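Local coordinates for chromosomal replication initiator protein DnaA (Thermotoga maritima, PDB 2Z4S) that probably initiates and regulates chromosomal replication, its ATP-bound form binding the origin oriC and assembling there into a right-handed spiral filament, at residues R129-F134 with G227-I232; V163-S168 with I197-D202; T267-A272 with V287-A292. All coordinates share one frame; numbering follows the deposited sequence.

Contact 1: R129-F134 with G227-I232; sequences RYNPLF and GKQIVI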
loop_
_atom_site.group_PDB
_atom_site.type_symbol
_atom_site.label_atom_id
_atom_site.label_comp_id
_atom_site.label_asym_id
_atom_site.label_seq_id
_atom_site.Cartn_x
_atom_site.Cartn_y
_atom_site.Cartn_z
ATOM N N ARG A 129 7.387 8.812 -16.581
ATOM C CA ARG A 129 7.151 10.251 -16.678
ATOM C C ARG A 129 7.345 11.006 -15.366
ATOM O O ARG A 129 7.610 12.205 -15.376
ATOM C CB ARG A 129 5.748 10.522 -17.222
ATOM C CG ARG A 129 5.318 11.964 -17.111
ATOM C CD ARG A 129 4.080 12.211 -17.934
ATOM N NE ARG A 129 4.323 11.879 -19.335
ATOM C CZ ARG A 129 3.380 11.790 -20.264
ATOM N NH1 ARG A 129 2.108 12.009 -19.955
ATOM N NH2 ARG A 129 3.711 11.472 -21.504
ATOM N N TYR A 130 7.204 10.322 -14.238
ATOM C CA TYR A 130 7.393 10.986 -12.958
ATOM C C TYR A 130 8.114 10.046 -12.005
ATOM O O TYR A 130 7.476 9.324 -11.238
ATOM C CB TYR A 130 6.048 11.402 -12.354
ATOM C CG TYR A 130 5.134 12.164 -13.296
ATOM C CD1 TYR A 130 3.947 11.587 -13.770
ATOM C CD2 TYR A 130 5.445 13.452 -13.714
ATOM C CE1 TYR A 130 3.095 12.278 -14.636
ATOM C CE2 TYR A 130 4.596 14.153 -14.583
ATOM C CZ TYR A 130 3.423 13.564 -15.040
ATOM O OH TYR A 130 2.586 14.253 -15.897
ATOM N N ASN A 131 9.445 10.061 -12.050
ATOM C CA ASN A 131 10.239 9.189 -11.197
ATOM C C ASN A 131 10.955 9.916 -10.077
ATOM O O ASN A 131 11.770 10.795 -10.319
ATOM C CB ASN A 131 11.267 8.450 -12.033
ATOM C CG ASN A 131 11.199 6.962 -11.833
ATOM O OD1 ASN A 131 10.940 6.484 -10.723
ATOM N ND2 ASN A 131 11.438 6.213 -12.899
ATOM N N PRO A 132 10.691 9.532 -8.828
ATOM C CA PRO A 132 9.772 8.468 -8.444
ATOM C C PRO A 132 8.499 9.025 -7.803
ATOM O O PRO A 132 8.301 10.233 -7.694
ATOM C CB PRO A 132 10.588 7.705 -7.427
ATOM C CG PRO A 132 11.157 8.864 -6.608
ATOM C CD PRO A 132 11.543 9.907 -7.683
ATOM N N LEU A 133 7.644 8.118 -7.362
ATOM C CA LEU A 133 6.417 8.492 -6.684
ATOM C C LEU A 133 6.646 8.068 -5.243
ATOM O O LEU A 133 7.086 6.945 -4.983
ATOM C CB LEU A 133 5.223 7.734 -7.282
ATOM C CG LEU A 133 3.873 7.782 -6.559
ATOM C CD1 LEU A 133 3.466 9.205 -6.213
ATOM C CD2 LEU A 133 2.854 7.109 -7.449
ATOM N N PHE A 134 6.372 8.969 -4.310
ATOM C CA PHE A 134 6.556 8.659 -2.906
ATOM C C PHE A 134 5.270 8.934 -2.175
ATOM O O PHE A 134 4.986 10.071 -1.834
ATOM C CB PHE A 134 7.674 9.509 -2.303
ATOM C CG PHE A 134 7.986 9.168 -0.876
ATOM C CD1 PHE A 134 7.208 9.667 0.161
ATOM C CD2 PHE A 134 9.049 8.324 -0.569
ATOM C CE1 PHE A 134 7.482 9.331 1.492
ATOM C CE2 PHE A 134 9.334 7.979 0.755
ATOM C CZ PHE A 134 8.546 8.486 1.791
ATOM N N GLY A 227 15.390 5.249 -16.705
ATOM C CA GLY A 227 13.962 5.479 -16.841
ATOM C C GLY A 227 13.032 4.481 -16.181
ATOM O O GLY A 227 11.840 4.464 -16.484
ATOM N N LYS A 228 13.559 3.649 -15.287
ATOM C CA LYS A 228 12.742 2.657 -14.589
ATOM C C LYS A 228 11.932 3.347 -13.489
ATOM O O LYS A 228 12.504 4.056 -12.656
ATOM C CB LYS A 228 13.639 1.615 -13.955
ATOM C CG LYS A 228 14.665 1.043 -14.886
ATOM C CD LYS A 228 14.119 -0.092 -15.700
ATOM C CE LYS A 228 15.271 -0.914 -16.251
ATOM N NZ LYS A 228 14.837 -2.264 -16.722
ATOM N N GLN A 229 10.617 3.134 -13.473
ATOM C CA GLN A 229 9.767 3.768 -12.465
ATOM C C GLN A 229 10.013 3.238 -11.055
ATOM O O GLN A 229 10.110 2.032 -10.848
ATOM C CB GLN A 229 8.290 3.573 -12.821
ATOM C CG GLN A 229 7.300 4.213 -11.829
ATOM C CD GLN A 229 7.342 5.732 -11.847
ATOM O OE1 GLN A 229 7.334 6.344 -12.919
ATOM N NE2 GLN A 229 7.371 6.349 -10.661
ATOM N N ILE A 230 10.104 4.147 -10.091
ATOM C CA ILE A 230 10.319 3.789 -8.695
ATOM C C ILE A 230 9.113 4.306 -7.925
ATOM O O ILE A 230 8.669 5.431 -8.169
ATOM C CB ILE A 230 11.539 4.531 -8.068
ATOM C CG1 ILE A 230 12.782 4.428 -8.953
ATOM C CG2 ILE A 230 11.828 3.971 -6.692
ATOM C CD1 ILE A 230 13.570 3.160 -8.762
ATOM N N VAL A 231 8.567 3.508 -7.009
ATOM C CA VAL A 231 7.459 3.984 -6.174
ATOM C C VAL A 231 7.763 3.530 -4.744
ATOM O O VAL A 231 8.057 2.363 -4.507
ATOM C CB VAL A 231 6.072 3.446 -6.642
ATOM C CG1 VAL A 231 4.982 4.002 -5.763
ATOM C CG2 VAL A 231 5.797 3.869 -8.064
ATOM N N ILE A 232 7.719 4.465 -3.802
ATOM C CA ILE A 232 8.017 4.165 -2.408
ATOM C C ILE A 232 6.849 4.565 -1.515
ATOM O O ILE A 232 6.252 5.622 -1.702
ATOM C CB ILE A 232 9.313 4.939 -1.912
ATOM C CG1 ILE A 232 10.551 4.478 -2.678
ATOM C CG2 ILE A 232 9.567 4.697 -0.432
ATOM C CD1 ILE A 232 10.743 5.171 -4.005
#

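Contact 2: V163-S168 with I197-D202; sequences VMYITS and ILLIDD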
loop_
_atom_site.group_PDB
_atom_site.type_symbol
_atom_site.label_atom_id
_atom_site.label_comp_id
_atom_site.label_asym_id
_atom_site.label_seq_id
_atom_site.Cartn_x
_atom_site.Cartn_y
_atom_site.Cartn_z
ATOM N N VAL A 163 7.430 -6.160 -13.764
ATOM C CA VAL A 163 6.998 -5.367 -12.620
ATOM C C VAL A 163 7.389 -6.033 -11.316
ATOM O O VAL A 163 7.071 -7.199 -11.083
ATOM C CB VAL A 163 5.483 -5.156 -12.613
ATOM C CG1 VAL A 163 5.086 -4.266 -11.440
ATOM C CG2 VAL A 163 5.052 -4.542 -13.924
ATOM N N MET A 164 8.061 -5.272 -10.458
ATOM C CA MET A 164 8.532 -5.783 -9.181
ATOM C C MET A 164 7.953 -5.075 -7.959
ATOM O O MET A 164 8.160 -3.870 -7.756
ATOM C CB MET A 164 10.063 -5.700 -9.147
ATOM C CG MET A 164 10.705 -6.062 -7.814
ATOM S SD MET A 164 10.648 -7.814 -7.439
ATOM C CE MET A 164 12.065 -8.379 -8.379
ATOM N N TYR A 165 7.216 -5.838 -7.156
ATOM C CA TYR A 165 6.623 -5.332 -5.923
ATOM C C TYR A 165 7.447 -5.978 -4.834
ATOM O O TYR A 165 7.759 -7.154 -4.921
ATOM C CB TYR A 165 5.165 -5.767 -5.769
ATOM C CG TYR A 165 4.598 -5.400 -4.418
ATOM C CD1 TYR A 165 4.349 -4.070 -4.083
ATOM C CD2 TYR A 165 4.404 -6.368 -3.442
ATOM C CE1 TYR A 165 3.933 -3.715 -2.806
ATOM C CE2 TYR A 165 3.991 -6.029 -2.163
ATOM C CZ TYR A 165 3.761 -4.705 -1.850
ATOM O OH TYR A 165 3.405 -4.368 -0.568
ATOM N N ILE A 166 7.798 -5.225 -3.806
ATOM C CA ILE A 166 8.621 -5.784 -2.752
ATOM C C ILE A 166 8.394 -5.052 -1.452
ATOM O O ILE A 166 7.660 -4.070 -1.396
ATOM C CB ILE A 166 10.120 -5.677 -3.131
ATOM C CG1 ILE A 166 10.818 -6.992 -2.830
ATOM C CG2 ILE A 166 10.786 -4.526 -2.396
ATOM C CD1 ILE A 166 10.607 -8.058 -3.906
ATOM N N THR A 167 9.038 -5.532 -0.403
ATOM C CA THR A 167 8.921 -4.892 0.891
ATOM C C THR A 167 10.293 -4.455 1.343
ATOM O O THR A 167 11.263 -5.193 1.190
ATOM C CB THR A 167 8.339 -5.840 1.919
ATOM O OG1 THR A 167 6.926 -5.921 1.726
ATOM C CG2 THR A 167 8.629 -5.348 3.310
ATOM N N SER A 168 10.378 -3.247 1.888
ATOM C CA SER A 168 11.655 -2.751 2.365
ATOM C C SER A 168 12.271 -3.848 3.200
ATOM O O SER A 168 13.459 -4.125 3.092
ATOM C CB SER A 168 11.467 -1.489 3.198
ATOM O OG SER A 168 11.164 -0.386 2.357
ATOM N N ILE A 197 9.825 -1.553 -13.494
ATOM C CA ILE A 197 9.189 -0.755 -12.475
ATOM C C ILE A 197 9.382 -1.513 -11.169
ATOM O O ILE A 197 9.184 -2.735 -11.105
ATOM C CB ILE A 197 7.696 -0.522 -12.765
ATOM C CG1 ILE A 197 7.098 0.290 -11.621
ATOM C CG2 ILE A 197 6.977 -1.846 -12.980
ATOM C CD1 ILE A 197 5.635 0.534 -11.759
ATOM N N LEU A 198 9.805 -0.776 -10.145
ATOM C CA LEU A 198 10.086 -1.318 -8.821
ATOM C C LEU A 198 9.182 -0.606 -7.809
ATOM O O LEU A 198 9.221 0.618 -7.676
ATOM C CB LEU A 198 11.579 -1.087 -8.522
ATOM C CG LEU A 198 12.357 -1.527 -7.274
ATOM C CD1 LEU A 198 12.508 -0.367 -6.317
ATOM C CD2 LEU A 198 11.682 -2.708 -6.623
ATOM N N LEU A 199 8.347 -1.373 -7.114
ATOM C CA LEU A 199 7.438 -0.796 -6.130
ATOM C C LEU A 199 7.926 -1.238 -4.766
ATOM O O LEU A 199 8.019 -2.435 -4.534
ATOM C CB LEU A 199 6.030 -1.337 -6.367
ATOM C CG LEU A 199 5.583 -1.386 -7.832
ATOM C CD1 LEU A 199 4.484 -2.413 -7.995
ATOM C CD2 LEU A 199 5.126 -0.011 -8.291
ATOM N N ILE A 200 8.237 -0.308 -3.863
ATOM C CA ILE A 200 8.724 -0.701 -2.532
ATOM C C ILE A 200 7.781 -0.245 -1.437
ATOM O O ILE A 200 7.557 0.954 -1.273
ATOM C CB ILE A 200 10.091 -0.087 -2.202
ATOM C CG1 ILE A 200 11.001 -0.093 -3.431
ATOM C CG2 ILE A 200 10.730 -0.868 -1.062
ATOM C CD1 ILE A 200 12.172 0.881 -3.308
ATOM N N ASP A 201 7.262 -1.194 -0.664
ATOM C CA ASP A 201 6.311 -0.870 0.399
ATOM C C ASP A 201 6.977 -0.646 1.749
ATOM O O ASP A 201 8.111 -1.059 1.966
ATOM C CB ASP A 201 5.274 -1.991 0.529
ATOM C CG ASP A 201 3.858 -1.473 0.805
ATOM O OD1 ASP A 201 3.683 -0.456 1.517
ATOM O OD2 ASP A 201 2.908 -2.117 0.312
ATOM N N ASP A 202 6.247 0.005 2.649
ATOM C CA ASP A 202 6.707 0.314 3.997
ATOM C C ASP A 202 8.198 0.489 4.095
ATOM O O ASP A 202 8.906 -0.448 4.442
ATOM C CB ASP A 202 6.285 -0.777 4.963
ATOM C CG ASP A 202 4.793 -0.883 5.090
ATOM O OD1 ASP A 202 4.185 -0.048 5.800
ATOM O OD2 ASP A 202 4.223 -1.803 4.465
#

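Contact 3: T267-A272 with V287-A292; sequences TRKSIA and VLNFVA. With ADP (adenosine-5'-diphosphate), chain C.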
loop_
_atom_site.group_PDB
_atom_site.type_symbol
_atom_site.label_atom_id
_atom_site.label_comp_id
_atom_site.label_asym_id
_atom_site.label_seq_id
_atom_site.Cartn_x
_atom_site.Cartn_y
_atom_site.Cartn_z
ATOM N N THR A 267 -17.280 9.146 2.917
ATOM C CA THR A 267 -16.355 8.350 2.119
ATOM C C THR A 267 -16.108 6.977 2.728
ATOM O O THR A 267 -16.030 5.968 2.018
ATOM C CB THR A 267 -15.027 9.075 1.949
ATOM O OG1 THR A 267 -15.288 10.448 1.660
ATOM C CG2 THR A 267 -14.253 8.485 0.787
ATOM N N ARG A 268 -15.996 6.933 4.047
ATOM C CA ARG A 268 -15.766 5.664 4.708
ATOM C C ARG A 268 -16.862 4.681 4.310
ATOM O O ARG A 268 -16.573 3.584 3.827
ATOM C CB ARG A 268 -15.770 5.859 6.213
ATOM C CG ARG A 268 -14.816 4.964 6.965
ATOM C CD ARG A 268 -14.888 5.340 8.413
ATOM N NE ARG A 268 -15.100 6.778 8.506
ATOM C CZ ARG A 268 -15.538 7.401 9.590
ATOM N NH1 ARG A 268 -15.813 6.712 10.684
ATOM N NH2 ARG A 268 -15.706 8.713 9.573
ATOM N N LYS A 269 -18.116 5.094 4.498
ATOM C CA LYS A 269 -19.266 4.253 4.171
ATOM C C LYS A 269 -19.191 3.657 2.783
ATOM O O LYS A 269 -19.468 2.474 2.598
ATOM C CB LYS A 269 -20.569 5.037 4.337
ATOM C CG LYS A 269 -20.843 5.387 5.793
ATOM C CD LYS A 269 -22.225 5.983 6.032
ATOM C CE LYS A 269 -22.344 6.461 7.485
ATOM N NZ LYS A 269 -23.647 7.116 7.819
ATOM N N SER A 270 -18.811 4.471 1.806
ATOM C CA SER A 270 -18.692 3.981 0.441
ATOM C C SER A 270 -17.568 2.953 0.387
ATOM O O SER A 270 -17.654 1.959 -0.325
ATOM C CB SER A 270 -18.386 5.130 -0.517
ATOM O OG SER A 270 -19.326 6.172 -0.372
ATOM N N ILE A 271 -16.505 3.195 1.143
ATOM C CA ILE A 271 -15.401 2.254 1.161
ATOM C C ILE A 271 -15.920 0.962 1.775
ATOM O O ILE A 271 -15.647 -0.134 1.279
ATOM C CB ILE A 271 -14.218 2.796 1.994
ATOM C CG1 ILE A 271 -13.568 3.973 1.261
ATOM C CG2 ILE A 271 -13.196 1.689 2.246
ATOM C CD1 ILE A 271 -12.448 4.619 2.032
ATOM N N ALA A 272 -16.687 1.108 2.853
ATOM C CA ALA A 272 -17.272 -0.029 3.540
ATOM C C ALA A 272 -18.064 -0.866 2.545
ATOM O O ALA A 272 -17.917 -2.091 2.491
ATOM C CB ALA A 272 -18.176 0.455 4.646
ATOM N N VAL A 287 -26.465 -1.884 9.694
ATOM C CA VAL A 287 -25.309 -2.402 10.396
ATOM C C VAL A 287 -24.066 -1.815 9.736
ATOM O O VAL A 287 -23.162 -1.320 10.418
ATOM C CB VAL A 287 -25.254 -3.930 10.325
ATOM C CG1 VAL A 287 -23.941 -4.441 10.910
ATOM C CG2 VAL A 287 -26.418 -4.507 11.097
ATOM N N LEU A 288 -24.027 -1.869 8.404
ATOM C CA LEU A 288 -22.899 -1.326 7.657
ATOM C C LEU A 288 -22.732 0.107 8.129
ATOM O O LEU A 288 -21.643 0.537 8.502
ATOM C CB LEU A 288 -23.185 -1.346 6.155
ATOM C CG LEU A 288 -21.980 -1.081 5.241
ATOM C CD1 LEU A 288 -22.373 -1.283 3.792
ATOM C CD2 LEU A 288 -21.472 0.330 5.447
ATOM N N ASN A 289 -23.833 0.842 8.119
ATOM C CA ASN A 289 -23.828 2.224 8.564
ATOM C C ASN A 289 -23.206 2.380 9.951
ATOM O O ASN A 289 -22.401 3.278 10.177
ATOM C CB ASN A 289 -25.257 2.762 8.580
ATOM C CG ASN A 289 -25.409 4.005 7.747
ATOM O OD1 ASN A 289 -25.190 3.981 6.528
ATOM N ND2 ASN A 289 -25.777 5.110 8.396
ATOM N N PHE A 290 -23.583 1.515 10.885
ATOM C CA PHE A 290 -23.025 1.600 12.228
ATOM C C PHE A 290 -21.525 1.332 12.191
ATOM O O PHE A 290 -20.748 2.022 12.849
ATOM C CB PHE A 290 -23.685 0.593 13.165
ATOM C CG PHE A 290 -23.080 0.571 14.536
ATOM C CD1 PHE A 290 -23.494 1.479 15.510
ATOM C CD2 PHE A 290 -22.063 -0.334 14.845
ATOM C CE1 PHE A 290 -22.906 1.492 16.778
ATOM C CE2 PHE A 290 -21.462 -0.335 16.105
ATOM C CZ PHE A 290 -21.884 0.583 17.078
ATOM N N VAL A 291 -21.123 0.317 11.432
ATOM C CA VAL A 291 -19.713 -0.028 11.309
ATOM C C VAL A 291 -18.948 1.131 10.673
ATOM O O VAL A 291 -17.943 1.601 11.214
ATOM C CB VAL A 291 -19.532 -1.280 10.441
ATOM C CG1 VAL A 291 -18.065 -1.616 10.302
ATOM C CG2 VAL A 291 -20.272 -2.434 11.064
ATOM N N ALA A 292 -19.442 1.595 9.531
ATOM C CA ALA A 292 -18.819 2.691 8.802
ATOM C C ALA A 292 -18.647 3.936 9.644
ATOM O O ALA A 292 -17.717 4.696 9.432
ATOM C CB ALA A 292 -19.635 3.026 7.575
HETATM P PB ADP C . -1.822 0.791 4.607
HETATM O O1B ADP C . -1.681 1.721 3.481
HETATM O O2B ADP C . -1.505 1.565 5.957
HETATM O O3B ADP C . -0.820 -0.460 4.430
HETATM P PA ADP C . -3.787 -0.542 3.413
HETATM O O1A ADP C . -3.686 0.283 2.195
HETATM O O2A ADP C . -2.877 -1.845 3.213
HETATM O O3A ADP C . -3.318 0.266 4.735
HETATM O "O5'" ADP C . -5.288 -0.986 3.719
HETATM C "C5'" ADP C . -5.694 -1.665 2.573
HETATM C "C4'" ADP C . -7.096 -2.192 2.712
HETATM O "O4'" ADP C . -8.017 -1.128 2.994
HETATM C "C3'" ADP C . -7.418 -2.856 1.386
HETATM O "O3'" ADP C . -7.708 -4.247 1.548
HETATM C "C2'" ADP C . -8.579 -2.068 0.803
HETATM O "O2'" ADP C . -9.700 -2.936 0.533
HETATM C "C1'" ADP C . -8.909 -0.990 1.867
HETATM N N9 ADP C . -8.844 0.378 1.328
HETATM C C8 ADP C . -7.904 1.330 1.598
HETATM N N7 ADP C . -8.175 2.429 0.959
HETATM C C5 ADP C . -9.300 2.250 0.244
HETATM C C6 ADP C . -10.077 3.058 -0.623
HETATM N N6 ADP C . -9.709 4.364 -0.877
HETATM N N1 ADP C . -11.182 2.529 -1.189
HETATM C C2 ADP C . -11.552 1.271 -0.951
HETATM N N3 ADP C . -10.851 0.484 -0.139
HETATM C C4 ADP C . -9.738 0.927 0.466
#

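Contact 1: R129-F134 with G227-I232
Ile230 O is held by two donors, Leu133 N at 3.0 Å and the side-chain NE2 of its own neighbour Gln229. The first bond lies in the carbonyl plane and is fairly straight (162° at the hydrogen), whereas the amide nitrogen comes from above that plane. Gln229 reaches there because its CG is anti to the backbone N and the chain bends at chi2 (68°). The same NE2 gives a second bond to Tyr130 O, 3.0 Å away and in the plane of the amide, while OE1 accepts from the backbone of Gly128, so both ends of the carboxamide are tied. Further along, Ile232 N donates to Leu133 O at 2.8 Å and sets the parallel ladder. At Asn131, before the cis peptide bond leading into Pro132, side-chain atoms replace backbone ones as partners: OD1 accepts from Ile230 N on a lone pair (2.6 Å), and ND2 donates to Lys228 O. Pro132 CB packs on Ile230 CB. Leu133 and Val231 lie side by side; both touch helix 143-157, and Leu133 also touches helix 114-125. On the other face the ring of Phe134, its CG anti to the backbone N (chi1 -176°), crosses Ile232 obliquely, CE2 lying 3.5 Å from CG2, and also meets the ring of Phe252. Two carboxamides thus carry the pairing into the irregular start of this first strand of the AAA+ sheet, supplying donors and acceptors to backbone groups at a partly buried seam.

Contact 2: V163-S168 with I197-D202
Asp202 is one of the two protein residues of the magnesium site, with its side chain about 3 Å from the ion; the other is Thr144. Just behind it, Asp201 is fixed on both carboxylate oxygens. OD1 accepts the backbone N of Asp202 at 2.8 Å, linking the two acids directly. OD2 is gripped twice, by the hydroxyl of Thr144 and by Tyr165 OH, which donates along the anti lone pair at 2.5 Å. The oxygen lies in the plane of the tyrosine ring, at its edge, and the ring and carboxylate planes stand almost perpendicular (83°). Tyr165 arrives there with CG anti to the backbone N (chi1 173°), its CD1 passing 3.9 Å from Leu199 CB. Asp201 is thus placed as a second-shell residue, consistent with orienting Thr144 and Asp202 at the ion. The sequence ILLIDD, a hydrophobic strand ending in acids, is the Walker B motif of the AAA+ fold. Backbone hydrogen bonds between the parallel strands set its position: Leu199 N to Met164 O at 2.6 Å, nearly along the carbonyl axis, Ile166 N to Leu199 O, and Asp201 N to Ile166 O. At the far end Ser168 N donates to Asp201 O at 3.2 Å, where its helix begins. Helix 143-157, which follows the P-loop, packs on the face bearing Tyr165, Leu199 and Asp201, and helix 184-193 lies against Met164 and Ile166 on the other. Helices 168-182 and 184-193 make the crossover between these neighbouring parallel strands; strand 163-167 borders the sheet, and strand 229-234 flanks 197-201 on its remaining edge.

Contact 3: T267-A272 with V287-A292
Segments 267-272 and 287-292, on helices 265-279 and 287-294, cross at 126°, with 9.1 Å between their axes. Lys269 and Ala292 mark the closest backbone approach, with 4.9 Å between their CA atoms, consistent with the small side chain of Ala292 at that point. Ala272 CB points into the seam and touches Leu288 CD2 at 3.4 Å and, more loosely, Ala292 CB at 4.2 Å. Leu288, its CG anti to the backbone N (chi1 -168°), brings that methyl across to the first helix, where it also lies near Lys269 O. Lys269 starts with CG anti to its own carbonyl carbon and then runs extended, crossing Asn289 obliquely. Its ammonium makes salt bridges with Glu265, one turn earlier in the same helix, and Glu293, just beyond the second segment; Asn289 ND2, itself a donor, is merely a neighbour. On the other flank the Arg268 chain, bent at chi3, passes beside the carbonyl oxygen of Ala292. The first helix also has a side turned to the nucleotide. There Ile271 sets its branches against the six-membered ring of the ADP adenine, CG2 3.6 Å from N3, with CG1 near N1 and CD1 near C6. Leu299 of helix 299-315 touches Ile271, and Leu302 and Ile306 touch Val291; this helical region after the sheet is consistent with the AAA+ lid. The chemistry is thus split: apolar methyls fill the crossing, the Lys269 ammonium joins the helices at its border through Glu293, and the base meets a purely hydrocarbon side chain.

How the contacts relate
Contacts 1 and 2 belong to one parallel sheet, ordered 133-136, 229-234, 197-201, 163-167, and contact 2 is nested in the chain between the two segments of contact 1. Their centres lie 11 Å apart, joined by probable hydrogen bonds from Leu198 N to Gln229 O (2.9 Å) and Ile200 N to Val231 O (2.8 Å). Contact 3, later in the chain, is separate: its centre is 33 Å from contact 1 and 30 Å from contact 2, with nearest atoms about 18 and 17 Å apart. The nucleotide links the two regions, since the side chain of Asp202 lies about 5 Å from ADP while Ile271 touches its adenine; contact 1 stays farther back, with Val231 about 12 Å away.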